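Local structure of GTPase subunit of restriction endonuclease (Thermococcus gammatolerans, 6P0F) at residues N3-I8 against G68-F73; E21-K26 against Y51-S56; E58-K63 against P153-V158; G95-T100 against F123-K128. The protein probably binds DNA for a McrBC-type restriction system, using this N-terminal YTH-like domain of its GTPase subunit to recognise the substrate. All coordinates share one frame; numbering follows the deposited sequence.

Contact 1 (N3-I8 against G68-F73); sequences NQLFII and GDMVLF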
loop_
_atom_site.group_PDB
_atom_site.type_symbol
_atom_site.label_atom_id
_atom_site.label_comp_id
_atom_site.label_asym_id
_atom_site.label_seq_id
_atom_site.Cartn_x
_atom_site.Cartn_y
_atom_site.Cartn_z
ATOM N N ASN A 3 -13.648 5.761 -7.485
ATOM C CA ASN A 3 -12.457 4.997 -7.147
ATOM C C ASN A 3 -12.680 4.300 -5.814
ATOM O O ASN A 3 -13.728 4.431 -5.176
ATOM C CB ASN A 3 -11.225 5.897 -7.102
ATOM C CG ASN A 3 -11.525 7.252 -6.502
ATOM O OD1 ASN A 3 -12.024 7.340 -5.384
ATOM N ND2 ASN A 3 -11.243 8.325 -7.252
ATOM N N GLN A 4 -11.692 3.508 -5.424
ATOM C CA GLN A 4 -11.787 2.650 -4.264
ATOM C C GLN A 4 -10.724 3.033 -3.244
ATOM O O GLN A 4 -9.696 3.618 -3.569
ATOM C CB GLN A 4 -11.652 1.189 -4.678
ATOM C CG GLN A 4 -12.739 0.763 -5.661
ATOM C CD GLN A 4 -12.520 -0.589 -6.265
ATOM O OE1 GLN A 4 -13.423 -1.429 -6.264
ATOM N NE2 GLN A 4 -11.319 -0.828 -6.791
ATOM N N LEU A 5 -11.008 2.703 -1.989
ATOM C CA LEU A 5 -10.090 2.914 -0.881
ATOM C C LEU A 5 -9.825 1.565 -0.232
ATOM O O LEU A 5 -10.767 0.848 0.134
ATOM C CB LEU A 5 -10.650 3.902 0.139
ATOM C CG LEU A 5 -9.895 4.087 1.458
ATOM C CD1 LEU A 5 -8.473 4.608 1.122
ATOM C CD2 LEU A 5 -10.649 5.022 2.400
ATOM N N PHE A 6 -8.545 1.201 -0.119
ATOM C CA PHE A 6 -8.118 -0.039 0.503
ATOM C C PHE A 6 -7.256 0.259 1.721
ATOM O O PHE A 6 -6.621 1.314 1.798
ATOM C CB PHE A 6 -7.326 -0.899 -0.478
ATOM C CG PHE A 6 -8.098 -1.274 -1.687
ATOM C CD1 PHE A 6 -8.971 -2.346 -1.658
ATOM C CD2 PHE A 6 -7.983 -0.536 -2.854
ATOM C CE1 PHE A 6 -9.712 -2.693 -2.774
ATOM C CE2 PHE A 6 -8.712 -0.899 -3.984
ATOM C CZ PHE A 6 -9.605 -1.973 -3.920
ATOM N N ILE A 7 -7.268 -0.673 2.683
ATOM C CA ILE A 7 -6.375 -0.644 3.841
ATOM C C ILE A 7 -5.455 -1.853 3.760
ATOM O O ILE A 7 -5.915 -2.994 3.608
ATOM C CB ILE A 7 -7.139 -0.661 5.174
ATOM C CG1 ILE A 7 -7.957 0.603 5.337
ATOM C CG2 ILE A 7 -6.164 -0.841 6.346
ATOM C CD1 ILE A 7 -9.045 0.443 6.391
ATOM N N ILE A 8 -4.152 -1.614 3.849
ATOM C CA ILE A 8 -3.176 -2.698 3.880
ATOM C C ILE A 8 -2.402 -2.589 5.174
ATOM O O ILE A 8 -1.792 -1.565 5.475
ATOM C CB ILE A 8 -2.261 -2.663 2.658
ATOM C CG1 ILE A 8 -3.088 -2.947 1.408
ATOM C CG2 ILE A 8 -1.127 -3.694 2.804
ATOM C CD1 ILE A 8 -2.273 -2.751 0.108
ATOM N N GLY A 68 -5.534 4.975 -9.722
ATOM C CA GLY A 68 -6.414 5.981 -9.177
ATOM C C GLY A 68 -7.012 5.637 -7.831
ATOM O O GLY A 68 -7.503 6.540 -7.142
ATOM N N ASP A 69 -6.982 4.360 -7.454
ATOM C CA ASP A 69 -7.438 3.925 -6.143
ATOM C C ASP A 69 -6.457 4.412 -5.071
ATOM O O ASP A 69 -5.273 4.673 -5.330
ATOM C CB ASP A 69 -7.583 2.415 -6.110
ATOM C CG ASP A 69 -8.780 1.912 -6.922
ATOM O OD1 ASP A 69 -9.606 2.775 -7.356
ATOM O OD2 ASP A 69 -8.878 0.673 -7.092
HETATM N N MSE A 70 -6.955 4.513 -3.854
HETATM C CA MSE A 70 -6.205 5.041 -2.728
HETATM C C MSE A 70 -5.935 3.900 -1.750
HETATM O O MSE A 70 -6.770 3.014 -1.557
HETATM C CB MSE A 70 -6.987 6.165 -2.073
HETATM C CG MSE A 70 -6.938 7.372 -2.927
HETATM SE SE MSE A 70 -8.267 8.608 -2.317
HETATM C CE MSE A 70 -8.039 8.428 -0.431
ATOM N N VAL A 71 -4.763 3.951 -1.111
ATOM C CA VAL A 71 -4.344 2.923 -0.159
ATOM C C VAL A 71 -3.934 3.602 1.141
ATOM O O VAL A 71 -3.075 4.495 1.144
ATOM C CB VAL A 71 -3.188 2.073 -0.706
ATOM C CG1 VAL A 71 -2.755 1.092 0.382
ATOM C CG2 VAL A 71 -3.577 1.328 -1.980
ATOM N N LEU A 72 -4.542 3.174 2.247
ATOM C CA LEU A 72 -4.077 3.510 3.588
ATOM C C LEU A 72 -3.219 2.337 4.050
ATOM O O LEU A 72 -3.724 1.223 4.194
ATOM C CB LEU A 72 -5.238 3.709 4.559
ATOM C CG LEU A 72 -6.010 5.013 4.337
ATOM C CD1 LEU A 72 -7.376 4.854 4.997
ATOM C CD2 LEU A 72 -5.279 6.227 4.847
ATOM N N PHE A 73 -1.924 2.564 4.206
ATOM C CA PHE A 73 -1.038 1.573 4.811
ATOM C C PHE A 73 -1.073 1.810 6.314
ATOM O O PHE A 73 -0.628 2.856 6.802
ATOM C CB PHE A 73 0.387 1.711 4.282
ATOM C CG PHE A 73 0.572 1.281 2.875
ATOM C CD1 PHE A 73 0.684 -0.047 2.522
ATOM C CD2 PHE A 73 0.680 2.243 1.882
ATOM C CE1 PHE A 73 0.893 -0.413 1.203
ATOM C CE2 PHE A 73 0.896 1.875 0.550
ATOM C CZ PHE A 73 1.004 0.560 0.219
#

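Contact 2 (E21-K26 against Y51-S56); sequences EETILK and YFWGRS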
loop_
_atom_site.group_PDB
_atom_site.type_symbol
_atom_site.label_atom_id
_atom_site.label_comp_id
_atom_site.label_asym_id
_atom_site.label_seq_id
_atom_site.Cartn_x
_atom_site.Cartn_y
_atom_site.Cartn_z
ATOM N N GLU A 21 9.542 -0.957 4.063
ATOM C CA GLU A 21 10.569 0.059 4.216
ATOM C C GLU A 21 11.394 0.192 2.944
ATOM O O GLU A 21 11.721 1.303 2.521
ATOM C CB GLU A 21 11.453 -0.304 5.414
ATOM C CG GLU A 21 12.547 0.701 5.710
ATOM C CD GLU A 21 13.334 0.317 6.963
ATOM O OE1 GLU A 21 13.828 -0.827 7.008
ATOM O OE2 GLU A 21 13.410 1.134 7.908
ATOM N N GLU A 22 11.693 -0.933 2.295
ATOM C CA GLU A 22 12.549 -0.893 1.128
ATOM C C GLU A 22 11.897 -0.154 -0.036
ATOM O O GLU A 22 12.527 0.701 -0.666
ATOM C CB GLU A 22 12.942 -2.305 0.711
ATOM C CG GLU A 22 13.846 -2.309 -0.493
ATOM C CD GLU A 22 15.304 -1.927 -0.142
ATOM O OE1 GLU A 22 15.961 -1.296 -0.986
ATOM O OE2 GLU A 22 15.760 -2.309 0.971
ATOM N N THR A 23 10.657 -0.497 -0.382
ATOM C CA THR A 23 10.099 -0.003 -1.621
ATOM C C THR A 23 8.994 1.024 -1.483
ATOM O O THR A 23 8.655 1.627 -2.495
ATOM C CB THR A 23 9.574 -1.149 -2.497
ATOM O OG1 THR A 23 8.565 -1.884 -1.815
ATOM C CG2 THR A 23 10.728 -2.102 -2.875
ATOM N N ILE A 24 8.441 1.247 -0.289
ATOM C CA ILE A 24 7.472 2.320 -0.065
ATOM C C ILE A 24 8.072 3.468 0.727
ATOM O O ILE A 24 7.827 4.637 0.415
ATOM C CB ILE A 24 6.192 1.789 0.616
ATOM C CG1 ILE A 24 5.445 0.854 -0.335
ATOM C CG2 ILE A 24 5.296 2.932 1.053
ATOM C CD1 ILE A 24 4.863 1.567 -1.549
ATOM N N LEU A 25 8.822 3.185 1.782
ATOM C CA LEU A 25 9.354 4.287 2.569
ATOM C C LEU A 25 10.619 4.859 1.957
ATOM O O LEU A 25 10.736 6.072 1.798
ATOM C CB LEU A 25 9.579 3.849 4.015
ATOM C CG LEU A 25 8.374 3.320 4.811
ATOM C CD1 LEU A 25 8.750 3.021 6.232
ATOM C CD2 LEU A 25 7.264 4.360 4.742
ATOM N N LYS A 26 11.552 4.010 1.542
ATOM C CA LYS A 26 12.761 4.452 0.873
ATOM C C LYS A 26 12.537 4.610 -0.622
ATOM O O LYS A 26 12.768 5.689 -1.176
ATOM C CB LYS A 26 13.881 3.454 1.158
ATOM C CG LYS A 26 15.183 3.842 0.595
ATOM C CD LYS A 26 16.319 2.860 0.972
ATOM C CE LYS A 26 16.031 1.395 0.584
ATOM N NZ LYS A 26 15.867 1.159 -0.909
ATOM N N TYR A 51 8.358 4.010 -6.221
ATOM C CA TYR A 51 7.715 3.499 -5.016
ATOM C C TYR A 51 6.684 2.465 -5.427
ATOM O O TYR A 51 5.847 2.731 -6.283
ATOM C CB TYR A 51 7.015 4.613 -4.236
ATOM C CG TYR A 51 7.960 5.684 -3.770
ATOM C CD1 TYR A 51 8.703 5.512 -2.615
ATOM C CD2 TYR A 51 8.127 6.843 -4.496
ATOM C CE1 TYR A 51 9.601 6.456 -2.195
ATOM C CE2 TYR A 51 9.023 7.827 -4.070
ATOM C CZ TYR A 51 9.748 7.619 -2.909
ATOM O OH TYR A 51 10.646 8.555 -2.439
ATOM N N PHE A 52 6.705 1.298 -4.796
ATOM C CA PHE A 52 5.751 0.279 -5.206
ATOM C C PHE A 52 5.581 -0.756 -4.098
ATOM O O PHE A 52 6.441 -0.924 -3.234
ATOM C CB PHE A 52 6.178 -0.384 -6.533
ATOM C CG PHE A 52 7.501 -1.143 -6.482
ATOM C CD1 PHE A 52 8.706 -0.471 -6.579
ATOM C CD2 PHE A 52 7.530 -2.522 -6.362
ATOM C CE1 PHE A 52 9.907 -1.179 -6.531
ATOM C CE2 PHE A 52 8.724 -3.202 -6.329
ATOM C CZ PHE A 52 9.899 -2.527 -6.389
ATOM N N TRP A 53 4.440 -1.432 -4.149
ATOM C CA TRP A 53 4.077 -2.485 -3.217
ATOM C C TRP A 53 3.549 -3.650 -4.038
ATOM O O TRP A 53 3.224 -3.500 -5.209
ATOM C CB TRP A 53 3.045 -1.981 -2.212
ATOM C CG TRP A 53 2.756 -2.982 -1.132
ATOM C CD1 TRP A 53 1.558 -3.579 -0.849
ATOM C CD2 TRP A 53 3.707 -3.538 -0.209
ATOM N NE1 TRP A 53 1.709 -4.483 0.184
ATOM C CE2 TRP A 53 3.010 -4.453 0.611
ATOM C CE3 TRP A 53 5.068 -3.349 -0.001
ATOM C CZ2 TRP A 53 3.653 -5.190 1.620
ATOM C CZ3 TRP A 53 5.690 -4.064 1.022
ATOM C CH2 TRP A 53 4.968 -4.953 1.826
ATOM N N GLY A 54 3.575 -4.849 -3.464
ATOM C CA GLY A 54 3.174 -6.021 -4.208
ATOM C C GLY A 54 2.351 -6.945 -3.327
ATOM O O GLY A 54 2.522 -6.980 -2.107
ATOM N N ARG A 55 1.464 -7.693 -3.974
ATOM C CA ARG A 55 0.580 -8.623 -3.273
ATOM C C ARG A 55 0.496 -9.918 -4.062
ATOM O O ARG A 55 0.849 -9.966 -5.239
ATOM C CB ARG A 55 -0.826 -8.055 -3.103
ATOM C CG ARG A 55 -0.896 -6.806 -2.252
ATOM C CD ARG A 55 -2.337 -6.360 -2.041
ATOM N NE ARG A 55 -3.079 -7.373 -1.313
ATOM C CZ ARG A 55 -4.056 -8.087 -1.847
ATOM N NH1 ARG A 55 -4.417 -7.886 -3.112
ATOM N NH2 ARG A 55 -4.674 -8.992 -1.116
ATOM N N SER A 56 -0.011 -10.971 -3.382
ATOM C CA SER A 56 -0.223 -12.285 -3.989
ATOM C C SER A 56 -1.402 -12.338 -4.953
ATOM O O SER A 56 -1.423 -13.227 -5.809
ATOM C CB SER A 56 -0.476 -13.351 -2.915
ATOM O OG SER A 56 0.430 -13.238 -1.835
HETATM O O HOH W 1 12.226 8.164 -0.313
#

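Contact 3 (E58-K63 against P153-V158); sequences ETIYEK and PIAGYV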
loop_
_atom_site.group_PDB
_atom_site.type_symbol
_atom_site.label_atom_id
_atom_site.label_comp_id
_atom_site.label_asym_id
_atom_site.label_seq_id
_atom_site.Cartn_x
_atom_site.Cartn_y
_atom_site.Cartn_z
ATOM N N GLU A 58 -4.613 -10.022 -7.330
ATOM C CA GLU A 58 -5.059 -8.789 -7.961
ATOM C C GLU A 58 -6.169 -8.101 -7.190
ATOM O O GLU A 58 -6.416 -6.902 -7.417
ATOM C CB GLU A 58 -5.553 -9.101 -9.375
ATOM C CG GLU A 58 -5.673 -7.905 -10.292
ATOM C CD GLU A 58 -5.909 -8.330 -11.732
ATOM O OE1 GLU A 58 -5.178 -7.843 -12.632
ATOM O OE2 GLU A 58 -6.808 -9.174 -11.949
ATOM N N THR A 59 -6.865 -8.839 -6.320
ATOM C CA THR A 59 -8.069 -8.334 -5.673
ATOM C C THR A 59 -7.906 -8.233 -4.163
ATOM O O THR A 59 -7.119 -8.961 -3.558
ATOM C CB THR A 59 -9.279 -9.241 -5.952
ATOM O OG1 THR A 59 -9.024 -10.538 -5.395
ATOM C CG2 THR A 59 -9.514 -9.370 -7.445
ATOM N N ILE A 60 -8.674 -7.319 -3.565
ATOM C CA ILE A 60 -8.891 -7.263 -2.118
ATOM C C ILE A 60 -10.401 -7.326 -1.875
ATOM O O ILE A 60 -11.148 -6.547 -2.465
ATOM C CB ILE A 60 -8.297 -5.995 -1.475
ATOM C CG1 ILE A 60 -6.770 -6.007 -1.610
ATOM C CG2 ILE A 60 -8.780 -5.903 -0.012
ATOM C CD1 ILE A 60 -6.141 -4.676 -1.263
ATOM N N TYR A 61 -10.828 -8.245 -1.028
ATOM C CA TYR A 61 -12.245 -8.414 -0.783
ATOM C C TYR A 61 -12.994 -8.479 -2.099
ATOM O O TYR A 61 -14.098 -7.977 -2.236
ATOM C CB TYR A 61 -12.804 -7.374 0.180
ATOM C CG TYR A 61 -12.780 -7.897 1.592
ATOM C CD1 TYR A 61 -11.574 -8.117 2.240
ATOM C CD2 TYR A 61 -13.949 -8.214 2.262
ATOM C CE1 TYR A 61 -11.529 -8.607 3.525
ATOM C CE2 TYR A 61 -13.916 -8.711 3.550
ATOM C CZ TYR A 61 -12.704 -8.907 4.176
ATOM O OH TYR A 61 -12.657 -9.397 5.456
ATOM N N GLU A 62 -12.311 -9.064 -3.075
ATOM C CA GLU A 62 -12.871 -9.356 -4.395
ATOM C C GLU A 62 -12.991 -8.111 -5.266
ATOM O O GLU A 62 -13.616 -8.170 -6.335
ATOM C CB GLU A 62 -14.270 -10.002 -4.386
ATOM C CG GLU A 62 -14.285 -11.094 -5.319
ATOM C CD GLU A 62 -13.338 -12.211 -4.818
ATOM O OE1 GLU A 62 -13.375 -12.451 -3.591
ATOM O OE2 GLU A 62 -12.526 -12.718 -5.646
ATOM N N LYS A 63 -12.444 -6.983 -4.837
ATOM C CA LYS A 63 -12.428 -5.764 -5.634
ATOM C C LYS A 63 -11.066 -5.710 -6.319
ATOM O O LYS A 63 -10.045 -5.975 -5.686
ATOM C CB LYS A 63 -12.688 -4.552 -4.747
ATOM C CG LYS A 63 -14.068 -4.640 -4.055
ATOM C CD LYS A 63 -15.175 -4.489 -5.096
ATOM C CE LYS A 63 -16.543 -4.288 -4.468
ATOM N NZ LYS A 63 -17.551 -3.917 -5.506
ATOM N N PRO A 153 -6.541 -4.867 9.362
ATOM C CA PRO A 153 -6.686 -5.964 8.405
ATOM C C PRO A 153 -5.400 -6.197 7.639
ATOM O O PRO A 153 -4.619 -5.276 7.388
ATOM C CB PRO A 153 -7.806 -5.490 7.474
ATOM C CG PRO A 153 -7.645 -3.995 7.456
ATOM C CD PRO A 153 -7.175 -3.619 8.870
ATOM N N ILE A 154 -5.187 -7.454 7.239
ATOM C CA ILE A 154 -4.106 -7.698 6.282
ATOM C C ILE A 154 -4.380 -6.964 4.978
ATOM O O ILE A 154 -3.490 -6.307 4.416
ATOM C CB ILE A 154 -3.903 -9.206 6.073
ATOM C CG1 ILE A 154 -3.207 -9.788 7.307
ATOM C CG2 ILE A 154 -3.049 -9.452 4.856
ATOM C CD1 ILE A 154 -3.132 -11.280 7.294
ATOM N N ALA A 155 -5.620 -7.036 4.486
ATOM C CA ALA A 155 -6.062 -6.299 3.314
ATOM C C ALA A 155 -7.557 -6.074 3.439
ATOM O O ALA A 155 -8.318 -7.045 3.527
ATOM C CB ALA A 155 -5.746 -7.054 2.027
ATOM N N GLY A 156 -7.969 -4.816 3.454
ATOM C CA GLY A 156 -9.372 -4.469 3.592
ATOM C C GLY A 156 -9.845 -3.523 2.507
ATOM O O GLY A 156 -9.067 -2.755 1.933
ATOM N N TYR A 157 -11.141 -3.601 2.223
ATOM C CA TYR A 157 -11.817 -2.714 1.290
ATOM C C TYR A 157 -12.747 -1.816 2.086
ATOM O O TYR A 157 -13.531 -2.312 2.914
ATOM C CB TYR A 157 -12.609 -3.512 0.250
ATOM C CG TYR A 157 -13.558 -2.673 -0.579
ATOM C CD1 TYR A 157 -13.078 -1.787 -1.539
ATOM C CD2 TYR A 157 -14.932 -2.767 -0.416
ATOM C CE1 TYR A 157 -13.930 -1.022 -2.305
ATOM C CE2 TYR A 157 -15.799 -2.008 -1.192
ATOM C CZ TYR A 157 -15.294 -1.139 -2.127
ATOM O OH TYR A 157 -16.133 -0.373 -2.902
ATOM N N VAL A 158 -12.645 -0.507 1.885
ATOM C CA VAL A 158 -13.469 0.440 2.628
ATOM C C VAL A 158 -14.724 0.702 1.794
ATOM O O VAL A 158 -14.664 1.294 0.709
ATOM C CB VAL A 158 -12.719 1.733 2.961
ATOM C CG1 VAL A 158 -13.593 2.669 3.791
ATOM C CG2 VAL A 158 -11.445 1.392 3.744
#

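Contact 4 (G95-T100 against F123-K128); sequences GIICET and FLMFFK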
loop_
_atom_site.group_PDB
_atom_site.type_symbol
_atom_site.label_atom_id
_atom_site.label_comp_id
_atom_site.label_asym_id
_atom_site.label_seq_id
_atom_site.Cartn_x
_atom_site.Cartn_y
_atom_site.Cartn_z
ATOM N N GLY A 95 -1.420 6.642 0.078
ATOM C CA GLY A 95 -0.956 6.729 -1.287
ATOM C C GLY A 95 -2.081 6.670 -2.293
ATOM O O GLY A 95 -3.184 6.213 -1.967
ATOM N N ILE A 96 -1.826 7.154 -3.509
ATOM C CA ILE A 96 -2.744 6.983 -4.634
ATOM C C ILE A 96 -1.994 6.261 -5.742
ATOM O O ILE A 96 -0.829 6.576 -6.025
ATOM C CB ILE A 96 -3.340 8.337 -5.090
ATOM C CG1 ILE A 96 -4.388 8.069 -6.169
ATOM C CG2 ILE A 96 -2.286 9.295 -5.513
ATOM C CD1 ILE A 96 -5.362 9.246 -6.374
ATOM N N ILE A 97 -2.637 5.248 -6.327
ATOM C CA ILE A 97 -1.962 4.337 -7.246
ATOM C C ILE A 97 -1.834 4.984 -8.622
ATOM O O ILE A 97 -2.822 5.441 -9.218
ATOM C CB ILE A 97 -2.693 2.990 -7.346
ATOM C CG1 ILE A 97 -2.723 2.282 -5.967
ATOM C CG2 ILE A 97 -2.013 2.104 -8.387
ATOM C CD1 ILE A 97 -3.470 0.965 -5.950
ATOM N N CYS A 98 -0.603 5.057 -9.109
ATOM C CA CYS A 98 -0.331 5.572 -10.450
ATOM C C CYS A 98 -0.557 4.512 -11.523
ATOM O O CYS A 98 -1.056 4.814 -12.615
ATOM C CB CYS A 98 1.110 6.068 -10.478
ATOM S SG CYS A 98 1.644 6.806 -12.029
ATOM N N GLU A 99 -0.145 3.279 -11.249
ATOM C CA GLU A 99 -0.229 2.188 -12.204
ATOM C C GLU A 99 -0.233 0.873 -11.449
ATOM O O GLU A 99 0.294 0.774 -10.344
ATOM C CB GLU A 99 0.951 2.159 -13.178
ATOM C CG GLU A 99 0.664 2.704 -14.561
ATOM C CD GLU A 99 -0.366 1.878 -15.317
ATOM O OE1 GLU A 99 -1.013 0.990 -14.727
ATOM O OE2 GLU A 99 -0.570 2.156 -16.504
ATOM N N THR A 100 -0.799 -0.137 -12.076
ATOM C CA THR A 100 -0.707 -1.501 -11.571
ATOM C C THR A 100 -0.072 -2.349 -12.657
ATOM O O THR A 100 -0.268 -2.114 -13.852
ATOM C CB THR A 100 -2.065 -2.092 -11.177
ATOM O OG1 THR A 100 -2.904 -2.173 -12.335
ATOM C CG2 THR A 100 -2.740 -1.257 -10.110
ATOM N N PHE A 123 1.624 -9.082 -7.903
ATOM C CA PHE A 123 0.670 -8.043 -8.294
ATOM C C PHE A 123 1.153 -6.719 -7.719
ATOM O O PHE A 123 0.999 -6.443 -6.522
ATOM C CB PHE A 123 -0.736 -8.427 -7.838
ATOM C CG PHE A 123 -1.291 -9.604 -8.601
ATOM C CD1 PHE A 123 -1.885 -9.431 -9.847
ATOM C CD2 PHE A 123 -1.178 -10.885 -8.093
ATOM C CE1 PHE A 123 -2.374 -10.518 -10.563
ATOM C CE2 PHE A 123 -1.657 -11.977 -8.809
ATOM C CZ PHE A 123 -2.254 -11.790 -10.043
ATOM N N LEU A 124 1.735 -5.887 -8.587
ATOM C CA LEU A 124 2.391 -4.666 -8.156
ATOM C C LEU A 124 1.482 -3.457 -8.297
ATOM O O LEU A 124 0.718 -3.334 -9.263
ATOM C CB LEU A 124 3.666 -4.415 -8.975
ATOM C CG LEU A 124 4.683 -5.542 -9.130
ATOM C CD1 LEU A 124 5.889 -5.023 -9.917
ATOM C CD2 LEU A 124 5.104 -6.056 -7.772
HETATM N N MSE A 125 1.644 -2.522 -7.373
HETATM C CA MSE A 125 0.989 -1.211 -7.462
HETATM C C MSE A 125 2.092 -0.159 -7.330
HETATM O O MSE A 125 2.886 -0.218 -6.385
HETATM C CB MSE A 125 -0.068 -1.028 -6.381
HETATM C CG MSE A 125 0.505 -1.048 -4.970
HETATM SE SE MSE A 125 -0.949 -1.284 -3.648
HETATM C CE MSE A 125 -1.552 -2.887 -4.387
ATOM N N PHE A 126 2.137 0.797 -8.251
ATOM C CA PHE A 126 3.123 1.868 -8.232
ATOM C C PHE A 126 2.491 3.155 -7.708
ATOM O O PHE A 126 1.326 3.436 -7.988
ATOM C CB PHE A 126 3.709 2.093 -9.636
ATOM C CG PHE A 126 4.740 1.072 -10.026
ATOM C CD1 PHE A 126 4.348 -0.170 -10.480
ATOM C CD2 PHE A 126 6.102 1.340 -9.889
ATOM C CE1 PHE A 126 5.293 -1.154 -10.794
ATOM C CE2 PHE A 126 7.029 0.378 -10.195
ATOM C CZ PHE A 126 6.610 -0.882 -10.653
ATOM N N PHE A 127 3.277 3.933 -6.956
ATOM C CA PHE A 127 2.890 5.241 -6.435
ATOM C C PHE A 127 3.855 6.305 -6.950
ATOM O O PHE A 127 5.069 6.183 -6.757
ATOM C CB PHE A 127 2.914 5.251 -4.902
ATOM C CG PHE A 127 2.016 4.248 -4.275
ATOM C CD1 PHE A 127 2.463 2.958 -4.023
ATOM C CD2 PHE A 127 0.720 4.577 -3.933
ATOM C CE1 PHE A 127 1.642 2.026 -3.453
ATOM C CE2 PHE A 127 -0.117 3.638 -3.364
ATOM C CZ PHE A 127 0.350 2.363 -3.113
ATOM N N LYS A 128 3.331 7.371 -7.561
ATOM C CA LYS A 128 4.238 8.365 -8.141
ATOM C C LYS A 128 4.958 9.156 -7.054
ATOM O O LYS A 128 6.169 9.387 -7.145
ATOM C CB LYS A 128 3.497 9.319 -9.069
ATOM C CG LYS A 128 4.439 10.318 -9.730
ATOM C CD LYS A 128 4.186 10.421 -11.203
ATOM C CE LYS A 128 2.786 10.863 -11.470
ATOM N NZ LYS A 128 2.675 11.524 -12.823
HETATM O O HOH W 2 0.707 8.136 -7.584
#

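Contact 1 (N3-I8 against G68-F73)
Leu5 to Ile8 run beside Met70 to Phe73 as neighbouring parallel strands of the mixed sheet in this YTH domain, their short axes 4.7 Å apart at closest. As in any parallel pair, the N and O of one residue bond two residues, two apart, on the other strand: Phe6 N donates to Met70 O and Phe6 O accepts Leu72 N, flanked by Met70 N to Gln4 O and Ile8 N to Leu72 O. Leu5, Ile7, Met70 (a selenomethionine) and Leu72 share one face, where helix 160-174 packs on Leu5 and Met70. Leu5 CG stands anti to the backbone N (chi1 172°), and CD1 beyond it lies 3.9 Å from Met70 CB and 4.0 Å from Leu72 CD1. On the other face Val71 CG1 meets Ile8 CD1 at 3.9 Å and lies over the centre of one face of the Phe73 ring. Just ahead of the strands, Asp69 suits its place because its two oxygens serve several donors. OD1 accepts Gln4 N from above the carboxylate plane at 2.9 Å; OD2 takes Gln4 NE2 on its syn side at 2.9 Å, and Asp66 N too. Gln4 NE2 also donates to Lys64 O. Asp69 OD2 lies at the edge of the Phe6 ring and in its plane, 3.5 Å from CE2.

Contact 2 (E21-K26 against Y51-S56)
Thr23 meets Phe52 with both its hydroxyl and its backbone. OG1, placed between the backbone N and the carbonyl carbon (chi1 59°), donates to Phe52 O at 2.7 Å, nearly in line with the C=O bond, while Phe52 N donates to Thr23 O at 3.0 Å from above the carbonyl plane. Threonine can do this and pack as well: its CB stands over the centre of the Phe52 ring in a CH-pi contact, and CG2 touches CZ at 3.6 Å. Beside it Ile24 CD1 lies 4.0 Å from Trp53 CB. Tyr51 CD1 comes to 3.3 Å from Ile24 O, a buried carbonyl with no hydrogen-bond partner, and water 1 joins Tyr51 OH to Lys26 O. Further out, Trp115 NE1 donates to Thr23 OG1, so the hydroxyl both gives and receives, and the rings of Trp115 and Phe126 meet Phe52. The helix closes with a wide pi-type turn, Lys26 N to Glu21 O. The whole is a helix C-terminal end docked on a sheet strand, within the alpha/beta architecture of a YTH domain.

Contact 3 (E58-K63 against P153-V158)
Tyr157, Ile60 and Ala155 bury the most surface where the 60-63 turn leans on strand 155-158, and the contact is mostly apolar packing, partly against the main chain of 155-156. Tyr157 CG stands anti to the backbone N (chi1 168°), and its ring receives Lys63 CG over the centre of one face, 3.9 Å from the centroid, in a CH-pi contact. Further along the lysine, CE comes to 4.1 Å from Tyr157 CZ, so a long aliphatic chain is well matched to a broad flat ring. An alanine in place of Tyr157 would take that ring away and would probably leave the Lys63 methylenes without their face and free to turn, opening a gap beside the hairpin. Ile60 uses its branch: CG2 lies 3.8 Å from Ala155 CB and 3.6 Å from Gly156 C, an approach close to the main chain. Ala155 answers with a single methyl, which also meets Ile60 CG1. Tyr61 adds its CB against Tyr157 CB at 3.9 Å, and Ala155 O lies near the plane of the Tyr61 ring, at the edge. A type I' turn from Ile60 to Lys63, closed by Lys63 N to Ile60 O at 2.7 Å, presents these side chains together. Strand 155-158 pairs antiparallel with strand 5-11, whose Phe6 touches Ile60, while Arg55 at the end of strand 49-55 packs on Ile60 and Ala155 and bonds Thr59 O.

Contact 4 (G95-T100 against F123-K128)
Phe126 O is approached by two groups of the 95-100 segment: Cys98 N donates to it at 2.8 Å, and Ile97 CA makes a CA-H...O contact at 3.5 Å. One step on, Phe126 N donates to Glu99 O at 2.8 Å in an almost straight bond. Cys98 and Glu99 thus both face Phe126, a classic beta bulge where strand 91-102 turns a corner beside strand 123-127. Glu99 OE1 accepts Thr100 N with its anti lone pair, and Cys98 SG is in a disulfide with Cys45. Ile97 spreads its longer branch between two partners: CD1 lies 4.0 Å from Met125 CB, and CG1 is 3.9 Å from Phe127 CE2. An alanine at Ile97 would remove both branches and would probably open a gap between Met125 and the Phe127 ring. Glycine fits at Gly95, since a CB there would clash with Phe127 CD2. Water 2 donates to Ile96 O and accepts Lys128 N, each at 2.7 Å.

In the fold
All four contacts reach the same mixed sheet. Contact 1 supplies its parallel pair, strands 5-11 and 70-76; contact 3 adds strand 155-158 antiparallel to 5-11, its centre about 9 Å from that of contact 1. Contact 4 lies beyond strand 70-76, about 10 Å from contact 1 between centres, and its strand 123-127 bonds strand 49-55 of contact 2, again about 10 Å away. Contacts 2 and 3 are farthest apart, about 17 Å between centres, yet Arg55, at the end of strand 49-55, bridges the two. Along the chain contact 2 is nested inside the loop closed by contact 1, contact 4 inside that of contact 3, and contacts 1 and 3 cross, so chain-distant segments are tied into one domain.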